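Local coordinates for kelch domain-containing protein (Colletotrichum graminicola M1.001, PDB 5C86), which probably oxidises alcohols to aldehydes as a copper-radical oxidase of the galactose oxidase and glyoxal oxidase (AA5) family, at residues W180-K185 and S226-A231; A192-K197 and D220-V225; G213-D218 and V266-L271; F237-G242 and S252-L257; Y276-A281 and T311-D316. All blocks are in the same frame, centred on the assembly; numbering follows the deposited sequence. Where two conformers were deposited one is given.

Contact 1: W180-K185 and S226-A231; sequences WLWSWK and SVMYDA
Trp-182 lies across the backbone of Ser-226 to Met-228, and its side chain carries most of this contact. At its root, CB meets the methyl CE of Met-228 at 4.0 Å; the thioether is bent at its last torsion (chi3 -78°), which turns CE back to that spot. Further out, CZ3 packs against Met-228 CB at 3.7 Å, a CH-pi contact over the face of the six-membered ring. CH2 comes 3.6 Å from Met-228 N, which sits over the same ring toward its rim. CZ2 then reaches Val-227 CA at 3.5 Å, while Ser-226 O lies at the ring edge, in its plane. The polar corner finishes the path: Trp-182 NE1 donates to Ser-226 OG at 2.9 Å, with an N-H...O angle of 160° and the oxygen in the indole plane. Farther along, Ala-231 O meets the edge of the Trp-184 ring, whose NE1 is bonded to Gly-260 O. Strands 181-183 and 226-228 are the innermost strands of consecutive propeller blades, nearly parallel and 8.5 Å apart at their axes. With a single hydrogen bond between side chains, the segments meet mostly by packing of the indole on backbone and methionine, and that bond satisfies a buried indole N-H.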
# COMPACT_ATOMS: atom_id res chain seq x y z
N TRP A 180 10.12 2.02 4.85
CA TRP A 180 9.16 0.92 4.97
C TRP A 180 8.46 1.08 6.36
O TRP A 180 8.77 0.38 7.28
CB TRP A 180 9.85 -0.41 4.86
CG TRP A 180 10.64 -0.68 3.64
CD1 TRP A 180 10.85 0.13 2.56
CD2 TRP A 180 11.44 -1.81 3.44
NE1 TRP A 180 11.66 -0.47 1.65
CE2 TRP A 180 12.08 -1.68 2.18
CE3 TRP A 180 11.67 -2.98 4.18
CZ2 TRP A 180 12.90 -2.69 1.65
CZ3 TRP A 180 12.48 -3.95 3.65
CH2 TRP A 180 13.10 -3.82 2.44
N LEU A 181 7.53 1.99 6.47
CA LEU A 181 6.87 2.30 7.75
C LEU A 181 5.66 1.39 8.02
O LEU A 181 4.78 1.17 7.15
CB LEU A 181 6.38 3.69 7.75
CG LEU A 181 7.38 4.84 7.50
CD1 LEU A 181 6.71 6.18 7.63
CD2 LEU A 181 8.54 4.72 8.47
N TRP A 182 5.69 0.80 9.20
CA TRP A 182 4.59 -0.07 9.65
C TRP A 182 4.11 0.38 11.02
O TRP A 182 4.85 0.17 11.97
CB TRP A 182 5.01 -1.56 9.62
CG TRP A 182 5.16 -2.01 8.24
CD1 TRP A 182 6.31 -2.18 7.54
CD2 TRP A 182 4.09 -2.17 7.32
NE1 TRP A 182 6.02 -2.47 6.22
CE2 TRP A 182 4.67 -2.49 6.06
CE3 TRP A 182 2.72 -2.05 7.42
CZ2 TRP A 182 3.90 -2.64 4.93
CZ3 TRP A 182 1.96 -2.21 6.33
CH2 TRP A 182 2.56 -2.49 5.07
N SER A 183 2.91 0.90 11.08
CA SER A 183 2.34 1.28 12.37
C SER A 183 2.04 0.10 13.24
O SER A 183 1.65 -1.01 12.76
CB SER A 183 1.08 2.04 12.16
OG SER A 183 1.34 3.25 11.49
N TRP A 184 2.28 0.28 14.54
CA TRP A 184 2.14 -0.81 15.49
C TRP A 184 1.55 -0.31 16.84
O TRP A 184 0.95 0.73 16.89
CB TRP A 184 3.47 -1.58 15.59
CG TRP A 184 3.47 -2.94 16.22
CD1 TRP A 184 4.28 -3.42 17.30
CD2 TRP A 184 2.66 -4.07 15.83
NE1 TRP A 184 4.01 -4.74 17.54
CE2 TRP A 184 3.03 -5.16 16.68
CE3 TRP A 184 1.71 -4.28 14.82
CZ2 TRP A 184 2.50 -6.41 16.52
CZ3 TRP A 184 1.16 -5.59 14.67
CH2 TRP A 184 1.54 -6.59 15.54
N LYS A 185 1.74 -1.09 17.89
CA LYS A 185 1.04 -0.86 19.14
C LYS A 185 1.35 0.50 19.72
O LYS A 185 2.52 0.96 19.62
CB LYS A 185 1.39 -1.98 20.09
CG LYS A 185 0.91 -3.35 19.61
CD LYS A 185 1.32 -4.49 20.56
CE LYS A 185 0.91 -5.86 19.99
NZ LYS A 185 0.99 -6.89 21.10
N SER A 226 7.52 -4.18 0.92
CA SER A 226 7.15 -4.83 2.19
C SER A 226 5.68 -4.78 2.41
O SER A 226 5.01 -3.83 1.92
CB SER A 226 7.88 -4.22 3.38
OG SER A 226 7.46 -2.91 3.74
N VAL A 227 5.12 -5.76 3.11
CA VAL A 227 3.71 -5.79 3.40
C VAL A 227 3.43 -6.58 4.65
O VAL A 227 3.93 -7.68 4.81
CB VAL A 227 2.81 -6.25 2.25
CG1 VAL A 227 3.17 -7.66 1.89
CG2 VAL A 227 1.35 -6.13 2.60
N MET A 228 2.53 -6.05 5.49
CA MET A 228 2.08 -6.70 6.67
C MET A 228 0.95 -7.63 6.29
O MET A 228 -0.19 -7.23 6.19
CB MET A 228 1.63 -5.68 7.69
CG MET A 228 1.32 -6.32 9.04
SD MET A 228 0.89 -5.14 10.32
CE MET A 228 2.52 -4.55 10.71
N TYR A 229 1.26 -8.90 6.13
CA TYR A 229 0.32 -9.88 5.64
C TYR A 229 -0.45 -10.58 6.77
O TYR A 229 -1.44 -11.26 6.50
CB TYR A 229 1.01 -10.91 4.73
CG TYR A 229 1.97 -11.81 5.44
CD1 TYR A 229 1.54 -12.92 6.06
CD2 TYR A 229 3.30 -11.49 5.50
CE1 TYR A 229 2.46 -13.74 6.73
CE2 TYR A 229 4.24 -12.26 6.16
CZ TYR A 229 3.77 -13.37 6.78
OH TYR A 229 4.69 -14.19 7.38
N ASP A 230 0.01 -10.51 8.03
CA ASP A 230 -0.79 -11.03 9.13
C ASP A 230 -0.52 -10.12 10.30
O ASP A 230 0.48 -10.33 11.04
CB ASP A 230 -0.47 -12.48 9.45
CG ASP A 230 -1.30 -13.02 10.62
OD1 ASP A 230 -1.92 -12.20 11.36
OD2 ASP A 230 -1.38 -14.27 10.73
N ALA A 231 -1.34 -9.09 10.46
CA ALA A 231 -1.09 -8.11 11.49
C ALA A 231 -1.31 -8.65 12.90
O ALA A 231 -0.66 -8.19 13.84
CB ALA A 231 -1.93 -6.92 11.26

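Contact 2: A192-K197 and D220-V225; sequences AGPSKK and DSMCGV
Asp-220 OD1 accepts from the backbone N of Lys-196 at 2.9 Å, nearly straight at 166°, the donor arriving on the anti side of the carboxylate and 17° out of its plane. Beside it Ser-221 N donates to Pro-194 O, also at 2.9 Å but more bent (140°), from well above the carbonyl plane; the same oxygen takes a second bond from Arg-215 NH2. A water adds to the grip on Asp-220, donating to OD1 at 2.7 Å and to Ser-195 OG at 2.9 Å. Ser-195 OG in turn accepts from Lys-197 N, closing an ST turn, and the other carboxylate oxygen, OD2, is bonded to Gln-170 N. Both segments are loops of the kelch propeller: 192-197 joins the second and third strands of one blade, and 220-225 leads into the first strand of the next through a type II turn from Ser-221 to Gly-224. Outward from the polar centre, Pro-194, preceded by a cis peptide, brings CB to 3.2 Å from Ser-221 O. Its CG touches the methyl CE of Met-222 at 3.8 Å, the two side chains lying side by side and pointing the same way. The Met-222 side chain, bent at its last two torsions, lies about 7 Å from the side chain of the copper ligand Tyr-120, although no copper is bound in this apo model.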
# COMPACT_ATOMS: atom_id res chain seq x y z
N ALA A 192 11.09 -0.56 8.87
CA ALA A 192 11.58 -1.86 8.55
C ALA A 192 12.67 -1.93 7.50
O ALA A 192 13.26 -2.97 7.27
CB ALA A 192 10.40 -2.80 8.21
N GLY A 193 12.92 -0.77 6.93
CA GLY A 193 13.83 -0.64 5.81
C GLY A 193 13.55 0.67 5.14
O GLY A 193 12.81 1.47 5.67
N PRO A 194 14.12 0.92 3.95
CA PRO A 194 15.01 0.05 3.19
C PRO A 194 16.40 -0.14 3.73
O PRO A 194 17.07 -1.09 3.42
CB PRO A 194 15.11 0.76 1.80
CG PRO A 194 14.87 2.21 2.15
CD PRO A 194 13.78 2.13 3.20
N SER A 195 16.84 0.82 4.54
CA SER A 195 18.16 0.59 5.21
C SER A 195 18.11 -0.77 5.91
O SER A 195 17.10 -1.16 6.46
CB SER A 195 18.35 1.64 6.29
OG SER A 195 19.57 1.41 6.99
N LYS A 196 19.25 -1.42 5.99
CA LYS A 196 19.39 -2.66 6.69
C LYS A 196 19.25 -2.45 8.19
O LYS A 196 18.96 -3.43 8.90
CB LYS A 196 20.74 -3.37 6.37
CG LYS A 196 21.94 -2.61 6.83
CD LYS A 196 23.14 -3.22 6.09
CE LYS A 196 24.44 -2.57 6.38
NZ LYS A 196 25.39 -3.10 5.34
N LYS A 197 19.42 -1.24 8.69
CA LYS A 197 19.18 -0.87 10.08
C LYS A 197 17.72 -0.49 10.27
O LYS A 197 17.27 0.54 9.73
CB LYS A 197 20.03 0.32 10.47
CG LYS A 197 21.50 -0.07 10.56
CD LYS A 197 22.38 1.12 10.85
CE LYS A 197 22.76 1.93 9.64
NZ LYS A 197 22.68 3.40 9.91
N ASP A 220 21.19 -2.82 2.36
CA ASP A 220 20.27 -1.72 2.11
C ASP A 220 19.49 -2.02 0.79
O ASP A 220 20.02 -2.59 -0.19
CB ASP A 220 21.05 -0.46 1.87
CG ASP A 220 21.69 0.10 3.13
OD1 ASP A 220 21.35 -0.29 4.27
OD2 ASP A 220 22.49 1.05 2.97
N SER A 221 18.16 -1.68 0.81
CA SER A 221 17.24 -2.23 -0.19
C SER A 221 16.24 -1.16 -0.60
O SER A 221 15.03 -1.35 -0.54
CB SER A 221 16.48 -3.41 0.45
OG SER A 221 17.31 -4.53 0.67
N MET A 222 16.74 -0.09 -1.20
CA MET A 222 15.90 1.00 -1.63
C MET A 222 14.95 0.50 -2.71
O MET A 222 15.39 -0.20 -3.62
CB MET A 222 16.74 2.12 -2.19
CG MET A 222 15.94 3.33 -2.69
SD MET A 222 14.86 4.13 -1.48
CE MET A 222 16.03 4.87 -0.37
N CYS A 223 13.68 0.86 -2.57
CA CYS A 223 12.61 0.47 -3.49
C CYS A 223 12.48 -1.02 -3.62
O CYS A 223 12.06 -1.53 -4.66
CB CYS A 223 12.73 1.16 -4.84
SG CYS A 223 12.61 2.99 -4.61
N GLY A 224 12.88 -1.71 -2.52
CA GLY A 224 12.32 -3.02 -2.17
C GLY A 224 10.91 -2.80 -1.71
O GLY A 224 10.45 -1.66 -1.65
N VAL A 225 10.18 -3.87 -1.48
CA VAL A 225 8.77 -3.82 -1.09
C VAL A 225 8.57 -4.53 0.22
O VAL A 225 9.33 -5.45 0.60
CB VAL A 225 7.87 -4.38 -2.16
CG1 VAL A 225 7.88 -3.50 -3.39
CG2 VAL A 225 8.22 -5.78 -2.55
O HOH W 1 22.31 1.34 6.19
O HOH W 2 24.15 -2.34 2.21

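Contact 3: G213-D218 and V266-L271; sequences GLRGTD and VQVQKL
Val-268 presses its two methyls against the turn that follows Leu-214, and this is the close part of the contact. CG1, anti to the backbone N (chi1 -177°), comes 3.6 Å from Gly-216 N; CG2 lies 3.8 Å from Leu-214 O. Gly-216 stands at the second position of a type II' turn from Arg-215 to Asp-218, with a positive phi, and its lack of a side chain lets the valine lie directly on the peptide. Behind the turn, Arg-215 grips Asp-218 side-on: NE meets OD2 at 2.8 Å on its anti lone pair and in the guanidinium plane, while NH2 reaches the same oxygen at 3.1 Å from above the carboxylate plane. The salt bridge thus spans the two ends of the turn, and Asp-218 OD1 is bonded to Asn-253 ND2.

At either end the fit slackens. Thr-217 OG1 only approaches Lys-270 CD, at 4.4 Å, both residues exposed. At the other end a water spans the gap, donating to Leu-214 O at 2.8 Å and to Val-266 O at 2.9 Å; no direct hydrogen bond links the two segments. Strands 208-214 and 267-270 are the outermost strands of successive blades; Val-268 packs from the second against the turn after the first, resting also on Met-198 of strand 197-202 and on His-255 of the neighbouring strand 254-258.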
# COMPACT_ATOMS: atom_id res chain seq x y z
N GLY A 213 17.12 -3.61 15.41
CA GLY A 213 17.97 -4.63 14.92
C GLY A 213 18.25 -4.44 13.42
O GLY A 213 17.60 -3.58 12.76
N LEU A 214 19.19 -5.19 12.94
CA LEU A 214 19.43 -5.36 11.52
C LEU A 214 18.40 -6.26 10.90
O LEU A 214 17.90 -7.23 11.51
CB LEU A 214 20.78 -5.97 11.23
CG LEU A 214 21.97 -5.10 11.60
CD1 LEU A 214 23.25 -5.92 11.48
CD2 LEU A 214 22.03 -3.88 10.71
N ARG A 215 18.12 -6.01 9.61
CA ARG A 215 17.28 -6.90 8.85
C ARG A 215 18.05 -8.13 8.40
O ARG A 215 18.47 -8.30 7.27
CB ARG A 215 16.61 -6.16 7.65
CG ARG A 215 15.54 -6.98 6.96
CD ARG A 215 14.71 -6.23 5.89
NE ARG A 215 15.58 -5.62 4.90
CZ ARG A 215 16.08 -4.38 4.97
NH1 ARG A 215 15.62 -3.49 5.79
NH2 ARG A 215 17.04 -4.03 4.13
N GLY A 216 18.32 -9.00 9.37
CA GLY A 216 19.15 -10.18 9.08
C GLY A 216 20.49 -9.84 8.50
O GLY A 216 21.12 -8.91 8.99
N THR A 217 20.91 -10.56 7.47
CA THR A 217 22.12 -10.21 6.75
C THR A 217 21.80 -9.46 5.46
O THR A 217 22.61 -9.38 4.58
CB THR A 217 22.90 -11.48 6.32
OG1 THR A 217 22.01 -12.33 5.55
CG2 THR A 217 23.40 -12.13 7.60
N ASP A 218 20.59 -8.91 5.34
CA ASP A 218 20.26 -8.12 4.12
C ASP A 218 21.10 -6.88 4.02
O ASP A 218 21.65 -6.32 5.03
CB ASP A 218 18.76 -7.74 4.16
CG ASP A 218 18.16 -7.44 2.79
OD1 ASP A 218 18.76 -7.83 1.75
OD2 ASP A 218 17.03 -6.81 2.77
N VAL A 266 13.27 -6.99 16.46
CA VAL A 266 12.40 -7.66 15.52
C VAL A 266 13.09 -8.90 15.03
O VAL A 266 14.23 -8.85 14.61
CB VAL A 266 12.08 -6.67 14.38
CG1 VAL A 266 11.30 -7.39 13.28
CG2 VAL A 266 11.38 -5.46 14.92
N GLN A 267 12.37 -10.00 15.02
CA GLN A 267 12.90 -11.27 14.59
C GLN A 267 12.86 -11.34 13.06
O GLN A 267 11.87 -10.87 12.44
CB GLN A 267 12.17 -12.43 15.26
CG GLN A 267 12.30 -12.37 16.81
CD GLN A 267 13.73 -12.45 17.34
OE1 GLN A 267 14.64 -12.96 16.67
NE2 GLN A 267 13.95 -11.97 18.57
N VAL A 268 13.92 -11.82 12.46
CA VAL A 268 14.05 -11.88 11.00
C VAL A 268 14.37 -13.27 10.52
O VAL A 268 15.37 -13.87 10.97
CB VAL A 268 15.14 -10.88 10.51
CG1 VAL A 268 15.27 -10.85 8.98
CG2 VAL A 268 14.88 -9.49 11.06
N GLN A 269 13.57 -13.76 9.62
CA GLN A 269 13.78 -15.05 8.98
C GLN A 269 14.06 -14.90 7.48
O GLN A 269 13.26 -14.35 6.75
CB GLN A 269 12.51 -15.93 9.14
CG GLN A 269 12.65 -17.33 8.56
CD GLN A 269 13.78 -18.03 9.29
OE1 GLN A 269 13.74 -18.13 10.53
NE2 GLN A 269 14.82 -18.44 8.55
N LYS A 270 15.21 -15.32 7.04
CA LYS A 270 15.50 -15.41 5.61
C LYS A 270 14.84 -16.53 4.92
O LYS A 270 14.81 -17.69 5.38
CB LYS A 270 17.01 -15.46 5.43
CG LYS A 270 17.50 -15.38 3.99
CD LYS A 270 19.02 -15.21 3.95
CE LYS A 270 19.52 -15.09 2.51
NZ LYS A 270 19.08 -13.95 1.58
N LEU A 271 14.26 -16.30 3.74
CA LEU A 271 13.63 -17.28 2.97
C LEU A 271 14.55 -17.55 1.75
O LEU A 271 15.52 -16.79 1.50
CB LEU A 271 12.32 -16.75 2.38
CG LEU A 271 11.37 -16.14 3.47
CD1 LEU A 271 10.46 -15.06 2.95
CD2 LEU A 271 10.63 -17.34 4.00
O HOH W 3 16.91 -7.96 14.07

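Contact 4: F237-G242 and S252-L257; sequences FTYGGG and SNAHIL
Thr-238 holds its OG1 between the backbone N and the carbonyl carbon (chi1 72°), which sets that oxygen 3.3 Å from His-255 CB. The histidine torsion (chi1 -64°) places the imidazole CG beside its own backbone N, and OG1 lies near the ring plane at its edge. A water meets both groups, 2.8 Å from Thr-238 OG1 and 2.8 Å from His-255 ND1, where it lies in the imidazole plane. On the same face of the sheet the Thr-238 and Leu-257 side chains cross at about a right angle, CG2 touching CD1. The backbones beneath are antiparallel. Thr-238 and His-255 form a hydrogen-bonded pair, Thr-238 N to His-255 O at 2.9 Å and His-255 N to Thr-238 O at 3.1 Å, and Gly-240 N bonds to Asn-253 O beyond it.

On the other face, Ala-254 CB sits at the edge of the Tyr-239 ring, 3.9 Å from CD1, and the phenol OH comes 3.3 Å from Ser-252 CB. That hydroxyl is bonded to Tyr-276 O, and the Phe-237 ring stacks on Phe-315 of the next blade. These are the two middle strands of one four-stranded propeller blade: one face carries Thr-238, His-255 and a bound water, the other the rings of Phe-237 and Tyr-239. The bridging water gives the buried hydroxyl and imidazole nitrogen a common partner, which probably restrains the rotation of the ring.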
# COMPACT_ATOMS: atom_id res chain seq x y z
N PHE A 237 6.36 -9.24 5.30
CA PHE A 237 7.19 -9.83 4.27
C PHE A 237 7.96 -8.70 3.62
O PHE A 237 7.39 -7.60 3.39
CB PHE A 237 6.28 -10.43 3.20
CG PHE A 237 6.93 -10.76 1.90
CD1 PHE A 237 7.74 -11.89 1.76
CD2 PHE A 237 6.65 -10.03 0.79
CE1 PHE A 237 8.30 -12.24 0.59
CE2 PHE A 237 7.22 -10.38 -0.45
CZ PHE A 237 7.99 -11.52 -0.57
N THR A 238 9.22 -8.94 3.31
CA THR A 238 10.08 -7.95 2.61
C THR A 238 10.74 -8.54 1.46
O THR A 238 11.06 -9.75 1.49
CB THR A 238 11.15 -7.33 3.51
OG1 THR A 238 12.20 -8.31 3.80
CG2 THR A 238 10.53 -6.76 4.81
N TYR A 239 10.98 -7.79 0.36
CA TYR A 239 11.54 -8.37 -0.86
C TYR A 239 12.35 -7.34 -1.62
O TYR A 239 11.86 -6.26 -1.90
CB TYR A 239 10.44 -8.89 -1.83
CG TYR A 239 10.99 -9.70 -2.98
CD1 TYR A 239 11.33 -11.01 -2.74
CD2 TYR A 239 11.23 -9.17 -4.21
CE1 TYR A 239 11.87 -11.81 -3.71
CE2 TYR A 239 11.79 -9.94 -5.21
CZ TYR A 239 12.05 -11.28 -4.94
OH TYR A 239 12.59 -12.12 -5.93
N GLY A 240 13.50 -7.76 -2.10
CA GLY A 240 14.21 -7.04 -3.15
C GLY A 240 14.78 -5.70 -2.78
O GLY A 240 15.07 -5.40 -1.62
N GLY A 241 14.86 -4.83 -3.80
CA GLY A 241 15.49 -3.53 -3.62
C GLY A 241 16.99 -3.52 -3.95
O GLY A 241 17.62 -4.53 -4.25
N GLY A 242 17.57 -2.35 -3.83
CA GLY A 242 18.98 -2.16 -4.20
C GLY A 242 19.76 -1.36 -3.19
O GLY A 242 19.23 -0.53 -2.44
N SER A 252 16.91 -10.42 -5.07
CA SER A 252 15.79 -11.27 -4.96
C SER A 252 15.69 -11.74 -3.49
O SER A 252 15.07 -12.78 -3.23
CB SER A 252 15.85 -12.46 -5.94
OG SER A 252 17.11 -13.15 -5.79
N ASN A 253 16.28 -11.00 -2.57
CA ASN A 253 16.26 -11.40 -1.17
C ASN A 253 14.86 -11.26 -0.60
O ASN A 253 14.12 -10.32 -0.87
CB ASN A 253 17.22 -10.58 -0.32
CG ASN A 253 18.68 -10.80 -0.66
OD1 ASN A 253 19.06 -11.74 -1.34
ND2 ASN A 253 19.48 -9.96 -0.14
N ALA A 254 14.47 -12.22 0.24
CA ALA A 254 13.09 -12.38 0.76
C ALA A 254 13.24 -12.66 2.29
O ALA A 254 13.99 -13.56 2.68
CB ALA A 254 12.38 -13.44 0.08
N HIS A 255 12.50 -11.94 3.10
CA HIS A 255 12.54 -12.07 4.58
C HIS A 255 11.14 -11.98 5.14
O HIS A 255 10.24 -11.35 4.54
CB HIS A 255 13.38 -11.03 5.28
CG HIS A 255 14.82 -11.09 4.94
ND1 HIS A 255 15.36 -10.55 3.78
CD2 HIS A 255 15.85 -11.70 5.59
CE1 HIS A 255 16.67 -10.79 3.75
NE2 HIS A 255 16.99 -11.49 4.84
N ILE A 256 10.91 -12.67 6.26
CA ILE A 256 9.75 -12.43 7.10
C ILE A 256 10.20 -11.87 8.43
O ILE A 256 11.04 -12.49 9.08
CB ILE A 256 8.90 -13.73 7.31
CG1 ILE A 256 8.18 -14.18 6.04
CG2 ILE A 256 7.95 -13.54 8.51
CD1 ILE A 256 7.63 -15.61 6.12
N LEU A 257 9.64 -10.74 8.81
CA LEU A 257 9.88 -10.04 10.06
C LEU A 257 8.75 -10.36 10.99
O LEU A 257 7.55 -10.42 10.55
CB LEU A 257 9.92 -8.52 9.87
CG LEU A 257 10.71 -7.95 8.72
CD1 LEU A 257 10.81 -6.44 8.80
CD2 LEU A 257 11.99 -8.55 8.34
O HOH W 4 14.07 -8.97 1.79

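Contact 5: Y276-A281 and T311-D316; sequences YNRGFA and TPELFD
Arg-278 NH2 is shared between two acceptors of the segment 311-316. It donates to Thr-311 O at 2.8 Å and 164°, in the carbonyl plane and on a lone pair, and to Glu-313 OE1 at 3.0 Å, on the anti lone pair of that oxygen; the second bond is also a salt bridge. The guanidinium and carboxylate planes stand 42° apart. A water closes the ring, accepting from Arg-278 NE at 2.9 Å and donating to Glu-313 OE1 at 2.6 Å. Tyr-276 N adds a weak bond to the same oxygen at 3.3 Å.

Tyr-276 is the next layer. Its CB lies over one face of the guanidinium, and its ring stands nearly perpendicular to the glutamate carboxylate, with OE1 near the ring plane at the edge. CE2 then rests 3.8 Å from Thr-311 CB, the two side chains crossing at a slant. Arg-278 is extended from CG to NE, its third torsion (chi3 -161°) placing NE beside the water.

Farther out, Arg-278 NH1 is bonded to Gly-295 O, and Glu-313 OE2 accepts from Lys-275 N. The loop 276-281 leads from the preceding blade into the next one, to which strand 313-316 belongs as its third strand. A buried positive group is thus matched by a carboxylate and two carbonyls, and this charge pairing ties the loop between blades to the blade it enters; the several donors around OE1 probably favour the ionised carboxylate.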
# COMPACT_ATOMS: atom_id res chain seq x y z
N TYR A 276 13.21 -13.85 -9.38
CA TYR A 276 13.50 -12.63 -10.13
C TYR A 276 13.89 -11.51 -9.21
O TYR A 276 13.08 -11.12 -8.33
CB TYR A 276 12.27 -12.28 -10.95
CG TYR A 276 11.85 -13.34 -11.92
CD1 TYR A 276 12.65 -13.63 -13.04
CD2 TYR A 276 10.66 -14.05 -11.76
CE1 TYR A 276 12.28 -14.62 -13.92
CE2 TYR A 276 10.29 -15.01 -12.63
CZ TYR A 276 11.10 -15.28 -13.71
OH TYR A 276 10.72 -16.30 -14.60
N ASN A 277 15.08 -10.98 -9.37
CA ASN A 277 15.50 -9.79 -8.60
C ASN A 277 14.76 -8.54 -9.07
O ASN A 277 14.50 -8.37 -10.28
CB ASN A 277 16.97 -9.58 -8.63
CG ASN A 277 17.55 -9.51 -10.05
OD1 ASN A 277 17.17 -10.25 -10.95
ND2 ASN A 277 18.51 -8.59 -10.22
N ARG A 278 14.23 -7.77 -8.12
CA ARG A 278 13.38 -6.62 -8.44
C ARG A 278 13.67 -5.40 -7.66
O ARG A 278 13.71 -5.42 -6.40
CB ARG A 278 11.90 -6.93 -8.14
CG ARG A 278 11.36 -8.16 -8.89
CD ARG A 278 9.94 -8.49 -8.43
NE ARG A 278 9.54 -9.86 -8.75
CZ ARG A 278 8.95 -10.26 -9.87
NH1 ARG A 278 8.63 -9.40 -10.80
NH2 ARG A 278 8.68 -11.55 -10.04
N GLY A 279 13.82 -4.27 -8.37
CA GLY A 279 13.78 -2.91 -7.82
C GLY A 279 12.66 -2.15 -8.51
O GLY A 279 12.45 -2.29 -9.74
N PHE A 280 11.89 -1.44 -7.71
CA PHE A 280 10.70 -0.69 -8.22
C PHE A 280 9.49 -1.58 -8.49
O PHE A 280 8.53 -1.15 -9.14
CB PHE A 280 10.97 0.24 -9.46
CG PHE A 280 12.19 1.10 -9.34
CD1 PHE A 280 12.44 1.90 -8.23
CD2 PHE A 280 13.16 1.08 -10.35
CE1 PHE A 280 13.61 2.65 -8.12
CE2 PHE A 280 14.33 1.85 -10.22
CZ PHE A 280 14.55 2.59 -9.08
N ALA A 281 9.47 -2.78 -7.90
CA ALA A 281 8.27 -3.61 -7.94
C ALA A 281 7.23 -3.13 -6.98
O ALA A 281 7.43 -2.15 -6.24
CB ALA A 281 8.56 -5.09 -7.72
N THR A 311 7.64 -11.32 -15.48
CA THR A 311 6.95 -12.43 -14.85
C THR A 311 6.79 -12.13 -13.31
O THR A 311 7.81 -12.18 -12.59
CB THR A 311 7.70 -13.72 -15.02
OG1 THR A 311 7.78 -13.99 -16.44
CG2 THR A 311 6.95 -14.83 -14.42
N PRO A 312 5.54 -11.92 -12.87
CA PRO A 312 5.30 -11.68 -11.42
C PRO A 312 5.46 -12.97 -10.71
O PRO A 312 5.48 -14.06 -11.32
CB PRO A 312 3.88 -11.22 -11.37
CG PRO A 312 3.49 -10.72 -12.79
CD PRO A 312 4.34 -11.64 -13.65
N GLU A 313 5.53 -12.91 -9.36
CA GLU A 313 5.56 -14.06 -8.50
C GLU A 313 4.52 -13.99 -7.44
O GLU A 313 4.23 -12.95 -6.92
CB GLU A 313 6.96 -14.25 -7.91
CG GLU A 313 7.97 -14.78 -8.96
CD GLU A 313 9.40 -14.78 -8.41
OE1 GLU A 313 10.06 -13.67 -8.35
OE2 GLU A 313 9.87 -15.88 -7.91
N LEU A 314 3.93 -15.14 -7.16
CA LEU A 314 2.96 -15.35 -6.08
C LEU A 314 3.70 -15.96 -4.91
O LEU A 314 4.31 -17.02 -5.05
CB LEU A 314 1.83 -16.25 -6.58
CG LEU A 314 0.72 -16.48 -5.59
CD1 LEU A 314 0.04 -15.24 -5.10
CD2 LEU A 314 -0.29 -17.41 -6.30
N PHE A 315 3.72 -15.27 -3.77
CA PHE A 315 4.44 -15.77 -2.60
C PHE A 315 3.44 -16.27 -1.55
O PHE A 315 2.46 -15.61 -1.26
CB PHE A 315 5.26 -14.65 -1.98
CG PHE A 315 5.97 -15.02 -0.70
CD1 PHE A 315 7.06 -15.86 -0.71
CD2 PHE A 315 5.51 -14.56 0.52
CE1 PHE A 315 7.71 -16.14 0.47
CE2 PHE A 315 6.14 -14.86 1.71
CZ PHE A 315 7.24 -15.68 1.67
N ASP A 316 3.72 -17.45 -0.95
CA ASP A 316 2.87 -18.04 0.08
C ASP A 316 3.63 -17.96 1.38
O ASP A 316 4.57 -18.70 1.57
CB ASP A 316 2.49 -19.48 -0.28
CG ASP A 316 1.62 -20.13 0.77
OD1 ASP A 316 1.45 -19.55 1.89
OD2 ASP A 316 1.07 -21.20 0.33
O HOH W 5 9.35 -11.84 -6.59

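Overall arrangement
All five contacts belong to three consecutive four-stranded blades of the kelch propeller, spanning residues 181-214, 225-270 and 282-324. Contacts 1, 2 and 3 join the first two blades at their innermost strands, connecting loops and outermost strands in turn, with centres 10, 16 and 22 Å from the centre of the chain. Contact 4 lies within the middle blade and touches all the others, 8 Å from contact 2, 9 Å from contact 3 and 10 Å from contact 5, centre to centre. Contact 5 comes last along the chain, opening after contact 4 closes, and links the middle blade's exit to the third. Trp-180 packs on the loops of contact 2, whose Met-222 approaches the copper-site region.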